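Type III effector NopAA (Sinorhizobium fredii USDA 257, PDB 6SDU) hydrolyses xyloglucan and, as a glycosyl hydrolase family 12 member, probably other beta-1,4-glucans, as an effector of the symbiotic type III secretion system. Local coordinates at residues Asp105-Ile110 / Glu118-Thr123; Asp109-Ser114 / Ser211-Val216. All blocks are in the same frame, centred on the assembly; numbering follows the deposited sequence.

Contact 1: Asp105-Ile110 / Glu118-Thr123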
loop_
_atom_site.group_PDB
_atom_site.type_symbol
_atom_site.label_atom_id
_atom_site.label_comp_id
_atom_site.label_asym_id
_atom_site.label_seq_id
_atom_site.Cartn_x
_atom_site.Cartn_y
_atom_site.Cartn_z
ATOM N N ASP A 105 -2.319 -4.623 6.561
ATOM C CA ASP A 105 -3.016 -4.358 5.319
ATOM C C ASP A 105 -1.980 -4.370 4.208
ATOM O O ASP A 105 -0.910 -3.792 4.355
ATOM C CB ASP A 105 -3.790 -3.049 5.380
ATOM C CG ASP A 105 -2.910 -1.848 5.705
ATOM O OD1 ASP A 105 -2.404 -1.189 4.754
ATOM O OD2 ASP A 105 -2.764 -1.536 6.908
ATOM N N VAL A 106 -2.249 -5.147 3.163
ATOM C CA VAL A 106 -1.425 -5.172 1.967
ATOM C C VAL A 106 -1.957 -4.048 1.083
ATOM O O VAL A 106 -3.150 -4.030 0.765
ATOM C CB VAL A 106 -1.516 -6.540 1.263
ATOM C CG1 VAL A 106 -0.679 -6.555 0.005
ATOM C CG2 VAL A 106 -1.041 -7.643 2.209
ATOM N N ALA A 107 -1.104 -3.093 0.705
ATOM C CA ALA A 107 -1.645 -1.933 -0.003
ATOM C C ALA A 107 -0.686 -1.368 -1.043
ATOM O O ALA A 107 0.537 -1.403 -0.866
ATOM C CB ALA A 107 -1.990 -0.803 0.980
ATOM N N TYR A 108 -1.277 -0.787 -2.106
ATOM C CA TYR A 108 -0.576 0.117 -3.006
ATOM C C TYR A 108 -0.415 1.445 -2.283
ATOM O O TYR A 108 -1.313 1.872 -1.547
ATOM C CB TYR A 108 -1.377 0.360 -4.296
ATOM C CG TYR A 108 -1.166 -0.698 -5.329
ATOM C CD1 TYR A 108 -0.061 -0.664 -6.168
ATOM C CD2 TYR A 108 -2.044 -1.767 -5.432
ATOM C CE1 TYR A 108 0.151 -1.656 -7.109
ATOM C CE2 TYR A 108 -1.847 -2.764 -6.375
ATOM C CZ TYR A 108 -0.736 -2.709 -7.198
ATOM O OH TYR A 108 -0.515 -3.693 -8.131
ATOM N N ASP A 109 0.738 2.077 -2.454
ATOM C CA ASP A 109 1.020 3.391 -1.875
ATOM C C ASP A 109 1.490 4.277 -3.026
ATOM O O ASP A 109 2.614 4.135 -3.511
ATOM C CB ASP A 109 2.068 3.286 -0.760
ATOM C CG ASP A 109 1.898 4.348 0.336
ATOM O OD1 ASP A 109 0.759 4.795 0.615
ATOM O OD2 ASP A 109 2.926 4.753 0.909
ATOM N N ILE A 110 0.622 5.160 -3.505
ATOM C CA ILE A 110 0.914 5.992 -4.662
ATOM C C ILE A 110 1.093 7.435 -4.198
ATOM O O ILE A 110 0.220 7.989 -3.521
ATOM C CB ILE A 110 -0.189 5.858 -5.726
ATOM C CG1 ILE A 110 -0.303 4.406 -6.164
ATOM C CG2 ILE A 110 0.080 6.785 -6.968
ATOM C CD1 ILE A 110 -1.680 4.028 -6.612
ATOM N N GLU A 118 -1.236 11.352 -1.023
ATOM C CA GLU A 118 -0.972 9.925 -0.908
ATOM C C GLU A 118 -2.257 9.172 -1.237
ATOM O O GLU A 118 -3.317 9.468 -0.666
ATOM C CB GLU A 118 -0.500 9.603 0.515
ATOM C CG GLU A 118 -0.015 8.231 0.697
ATOM C CD GLU A 118 0.211 7.878 2.171
ATOM O OE1 GLU A 118 0.068 8.761 3.052
ATOM O OE2 GLU A 118 0.526 6.707 2.432
ATOM N N ILE A 119 -2.185 8.240 -2.185
ATOM C CA ILE A 119 -3.335 7.416 -2.570
ATOM C C ILE A 119 -3.010 5.956 -2.253
ATOM O O ILE A 119 -2.017 5.409 -2.759
ATOM C CB ILE A 119 -3.710 7.588 -4.050
ATOM C CG1 ILE A 119 -4.051 9.060 -4.352
ATOM C CG2 ILE A 119 -4.889 6.635 -4.422
ATOM C CD1 ILE A 119 -2.868 9.893 -4.825
ATOM N N MET A 120 -3.832 5.334 -1.403
ATOM C CA MET A 120 -3.649 3.952 -0.964
ATOM C C MET A 120 -4.740 3.072 -1.554
ATOM O O MET A 120 -5.908 3.473 -1.616
ATOM C CB MET A 120 -3.691 3.826 0.566
ATOM C CG MET A 120 -2.708 4.700 1.367
ATOM S SD MET A 120 -2.429 4.010 3.022
ATOM C CE MET A 120 -1.344 2.655 2.593
ATOM N N LEU A 121 -4.358 1.885 -1.997
ATOM C CA LEU A 121 -5.306 0.881 -2.465
ATOM C C LEU A 121 -5.037 -0.386 -1.665
ATOM O O LEU A 121 -3.992 -1.012 -1.845
ATOM C CB LEU A 121 -5.177 0.618 -3.971
ATOM C CG LEU A 121 -4.923 1.824 -4.899
ATOM C CD1 LEU A 121 -4.616 1.350 -6.333
ATOM C CD2 LEU A 121 -6.114 2.767 -4.884
ATOM N N TRP A 122 -5.949 -0.724 -0.751
ATOM C CA TRP A 122 -5.828 -1.914 0.107
ATOM C C TRP A 122 -6.415 -3.133 -0.615
ATOM O O TRP A 122 -7.628 -3.208 -0.828
ATOM C CB TRP A 122 -6.555 -1.692 1.437
ATOM C CG TRP A 122 -5.974 -0.610 2.361
ATOM C CD1 TRP A 122 -5.212 0.476 2.002
ATOM C CD2 TRP A 122 -6.145 -0.522 3.786
ATOM N NE1 TRP A 122 -4.885 1.222 3.117
ATOM C CE2 TRP A 122 -5.443 0.631 4.223
ATOM C CE3 TRP A 122 -6.807 -1.319 4.740
ATOM C CZ2 TRP A 122 -5.391 1.017 5.572
ATOM C CZ3 TRP A 122 -6.752 -0.939 6.093
ATOM C CH2 TRP A 122 -6.041 0.217 6.489
ATOM N N THR A 123 -5.570 -4.100 -0.970
ATOM C CA THR A 123 -6.066 -5.292 -1.665
ATOM C C THR A 123 -6.506 -6.404 -0.712
ATOM O O THR A 123 -7.493 -7.081 -0.990
ATOM C CB THR A 123 -5.009 -5.839 -2.625
ATOM O OG1 THR A 123 -3.839 -6.253 -1.886
ATOM C CG2 THR A 123 -4.651 -4.789 -3.668
#
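Asp-105 lies flat over the indole of Trp-122: its carboxylate plane is 5° from the ring plane, OD1 stands 3.6 Å above the ring plane, and CB makes a CH-pi contact 3.7 Å from the centroid of the six-membered ring. With CG wedged between the backbone N and the carbonyl carbon (chi1 57°), the acid group is folded over that face, while Met-120 SD meets the indole at its edge. Backbone bonds hold the strands antiparallel: Tyr-108 pairs with Leu-121 and Ile-110 with Ile-119, and Thr-123 N reaches Val-106 O at 3.0 Å. This is the hairpin 103-112/117-125 in the cleft-bearing sheet of the GH12 beta-jelly roll; Met-120 and Trp-122 touch the bound glucose unit. On the same face, Asp-109 OD1 and Glu-118 OE2 approach to 2.6 Å with carboxylate planes 70° apart; Glu-118 OE1 is bonded to His-173, and Asp-109 OD2 to Trp-111. The opposite face is largely apolar, although Tyr-108 OH is hydrogen-bonded to Ser-92. Tyr-108 CB lies 3.8 Å from Leu-121 CB, and Ile-110 CD1 comes to 4.0 Å of Leu-121 CD1, the two side chains crossing at a slant, with helix 191-200 packed against both Ile-110 and Leu-121.

Contact 2: Asp109-Ser114 / Ser211-Val216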
loop_
_atom_site.group_PDB
_atom_site.type_symbol
_atom_site.label_atom_id
_atom_site.label_comp_id
_atom_site.label_asym_id
_atom_site.label_seq_id
_atom_site.Cartn_x
_atom_site.Cartn_y
_atom_site.Cartn_z
ATOM N N ASP A 109 0.738 2.077 -2.454
ATOM C CA ASP A 109 1.020 3.391 -1.875
ATOM C C ASP A 109 1.490 4.277 -3.026
ATOM O O ASP A 109 2.614 4.135 -3.511
ATOM C CB ASP A 109 2.068 3.286 -0.760
ATOM C CG ASP A 109 1.898 4.348 0.336
ATOM O OD1 ASP A 109 0.759 4.795 0.615
ATOM O OD2 ASP A 109 2.926 4.753 0.909
ATOM N N ILE A 110 0.622 5.160 -3.505
ATOM C CA ILE A 110 0.914 5.992 -4.662
ATOM C C ILE A 110 1.093 7.435 -4.198
ATOM O O ILE A 110 0.220 7.989 -3.521
ATOM C CB ILE A 110 -0.189 5.858 -5.726
ATOM C CG1 ILE A 110 -0.303 4.406 -6.164
ATOM C CG2 ILE A 110 0.080 6.785 -6.968
ATOM C CD1 ILE A 110 -1.680 4.028 -6.612
ATOM N N TRP A 111 2.218 8.045 -4.569
ATOM C CA TRP A 111 2.551 9.397 -4.144
ATOM C C TRP A 111 2.665 10.341 -5.335
ATOM O O TRP A 111 3.003 9.932 -6.444
ATOM C CB TRP A 111 3.873 9.429 -3.405
ATOM C CG TRP A 111 3.892 8.672 -2.124
ATOM C CD1 TRP A 111 4.159 7.330 -1.939
ATOM C CD2 TRP A 111 3.620 9.215 -0.838
ATOM N NE1 TRP A 111 4.061 7.016 -0.589
ATOM C CE2 TRP A 111 3.745 8.162 0.101
ATOM C CE3 TRP A 111 3.276 10.493 -0.385
ATOM C CZ2 TRP A 111 3.557 8.360 1.469
ATOM C CZ3 TRP A 111 3.083 10.693 0.976
ATOM C CH2 TRP A 111 3.221 9.629 1.889
ATOM N N ASP A 112 2.398 11.613 -5.102
ATOM C CA ASP A 112 2.761 12.573 -6.127
ATOM C C ASP A 112 4.184 13.053 -5.853
ATOM O O ASP A 112 4.765 12.763 -4.804
ATOM C CB ASP A 112 1.755 13.716 -6.182
ATOM C CG ASP A 112 1.760 14.591 -4.954
ATOM O OD1 ASP A 112 2.080 14.110 -3.848
ATOM O OD2 ASP A 112 1.409 15.780 -5.104
ATOM N N SER A 113 4.772 13.754 -6.828
ATOM C CA SER A 113 6.180 14.137 -6.695
ATOM C C SER A 113 6.429 15.041 -5.495
ATOM O O SER A 113 7.484 14.943 -4.854
ATOM C CB SER A 113 6.670 14.805 -7.979
ATOM O OG SER A 113 6.813 13.815 -8.979
ATOM N N SER A 114 5.461 15.884 -5.147
ATOM C CA SER A 114 5.602 16.803 -4.026
ATOM C C SER A 114 5.336 16.146 -2.678
ATOM O O SER A 114 5.624 16.758 -1.647
ATOM C CB SER A 114 4.613 17.946 -4.196
ATOM O OG SER A 114 3.288 17.449 -4.107
ATOM N N SER A 211 5.679 8.266 -7.269
ATOM C CA SER A 211 6.051 6.886 -6.990
ATOM C C SER A 211 4.833 5.973 -6.871
ATOM O O SER A 211 3.823 6.344 -6.267
ATOM C CB SER A 211 6.861 6.837 -5.694
ATOM O OG SER A 211 7.556 5.616 -5.594
ATOM N N VAL A 212 4.947 4.759 -7.408
ATOM C CA VAL A 212 3.968 3.700 -7.189
ATOM C C VAL A 212 4.631 2.671 -6.280
ATOM O O VAL A 212 5.656 2.086 -6.648
ATOM C CB VAL A 212 3.495 3.047 -8.500
ATOM C CG1 VAL A 212 2.698 1.772 -8.187
ATOM C CG2 VAL A 212 2.628 3.988 -9.282
ATOM N N GLN A 213 4.082 2.468 -5.084
ATOM C CA GLN A 213 4.644 1.520 -4.119
ATOM C C GLN A 213 3.673 0.379 -3.814
ATOM O O GLN A 213 2.454 0.525 -3.958
ATOM C CB GLN A 213 5.027 2.227 -2.815
ATOM C CG GLN A 213 6.000 3.353 -3.013
ATOM C CD GLN A 213 6.264 4.176 -1.758
ATOM O OE1 GLN A 213 5.553 4.083 -0.749
ATOM N NE2 GLN A 213 7.284 5.010 -1.832
ATOM N N TYR A 214 4.222 -0.769 -3.396
ATOM C CA TYR A 214 3.401 -1.895 -2.964
ATOM C C TYR A 214 4.096 -2.674 -1.848
ATOM O O TYR A 214 5.277 -3.009 -1.965
ATOM C CB TYR A 214 3.075 -2.837 -4.133
ATOM C CG TYR A 214 1.916 -3.767 -3.841
ATOM C CD1 TYR A 214 0.621 -3.275 -3.686
ATOM C CD2 TYR A 214 2.114 -5.147 -3.715
ATOM C CE1 TYR A 214 -0.458 -4.142 -3.428
ATOM C CE2 TYR A 214 1.048 -6.021 -3.455
ATOM C CZ TYR A 214 -0.231 -5.514 -3.303
ATOM O OH TYR A 214 -1.287 -6.382 -3.035
ATOM N N GLY A 215 3.345 -2.997 -0.799
ATOM C CA GLY A 215 3.914 -3.726 0.323
ATOM C C GLY A 215 2.858 -4.007 1.364
ATOM O O GLY A 215 1.677 -4.116 1.033
ATOM N N VAL A 216 3.289 -4.183 2.621
ATOM C CA VAL A 216 2.368 -4.450 3.723
ATOM C C VAL A 216 2.678 -3.530 4.908
ATOM O O VAL A 216 3.827 -3.449 5.370
ATOM C CB VAL A 216 2.386 -5.952 4.119
ATOM C CG1 VAL A 216 3.762 -6.426 4.490
ATOM C CG2 VAL A 216 1.374 -6.267 5.219
#
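Two neighbouring antiparallel strands of the cleft-bearing sheet, 103-112 and 208-218, meet here, brought together from positions about a hundred residues apart in the sequence. Asp-109 and Gln-213 form a hydrogen-bonded pair, with Asp-109 N to Gln-213 O at 2.8 Å and Gln-213 N to Asp-109 O at 2.7 Å. Trp-111 and Ser-211 form the next such pair; its bond from Trp-111 N to Ser-211 O is nearly straight (169°), whereas the return bond from Ser-211 N to Trp-111 O is longer, 3.3 Å. Between them Ile-110 and Val-212 make a non-hydrogen-bonded pair, and Ile-110 CG1 lies 4.3 Å from Val-212 CG2 on the face turned to strand 225-236 of the second sheet.

The other face carries a polar cluster. Gln-213 runs extended beside Asp-109, pointing the same way, and brings OE1 to the indole edge of Trp-111. There NE1 is shared: it bonds Asp-109 OD2 at 2.9 Å, from above the carboxylate plane, and more weakly Gln-213 OE1 at 3.3 Å. The two acceptors are themselves 3.2 Å apart, so the indole N-H, set between them, probably eases their repulsion. The Gln-213 amide is turned 62° from the ring, and the indole also meets the ring of His-173. Tyr-73 of strand 72-83 touches both Asp-109 and Gln-213. A polar and aromatic concave face backed by an apolar one fits the two-sheet beta-jelly roll of GH12 enzymes.

Overall arrangement
Contacts 1 and 2 lie on the two edges of strand 103-112, their centres 8 Å apart, and share Asp-109 and Ile-110. Asp-109 thus faces Glu-118 on one side and Gln-213 on the other, while Ile-110 belongs to the apolar face in both. The strands 117-125, 103-112 and 208-218 are further joined by Thr-123 OG1, 2.8 Å from Tyr-214 OH, and by Ala-107 N, 3.0 Å from Gly-215 O. Contact 1 reaches the sugar directly, the side chain of Met-120 being about 3 Å from it at nearest; the side chain of Asp-109 is about 6 Å from the bound beta-D-glucopyranose. Glu-217, another pocket residue, follows 211-216 and lies close to Asp-105.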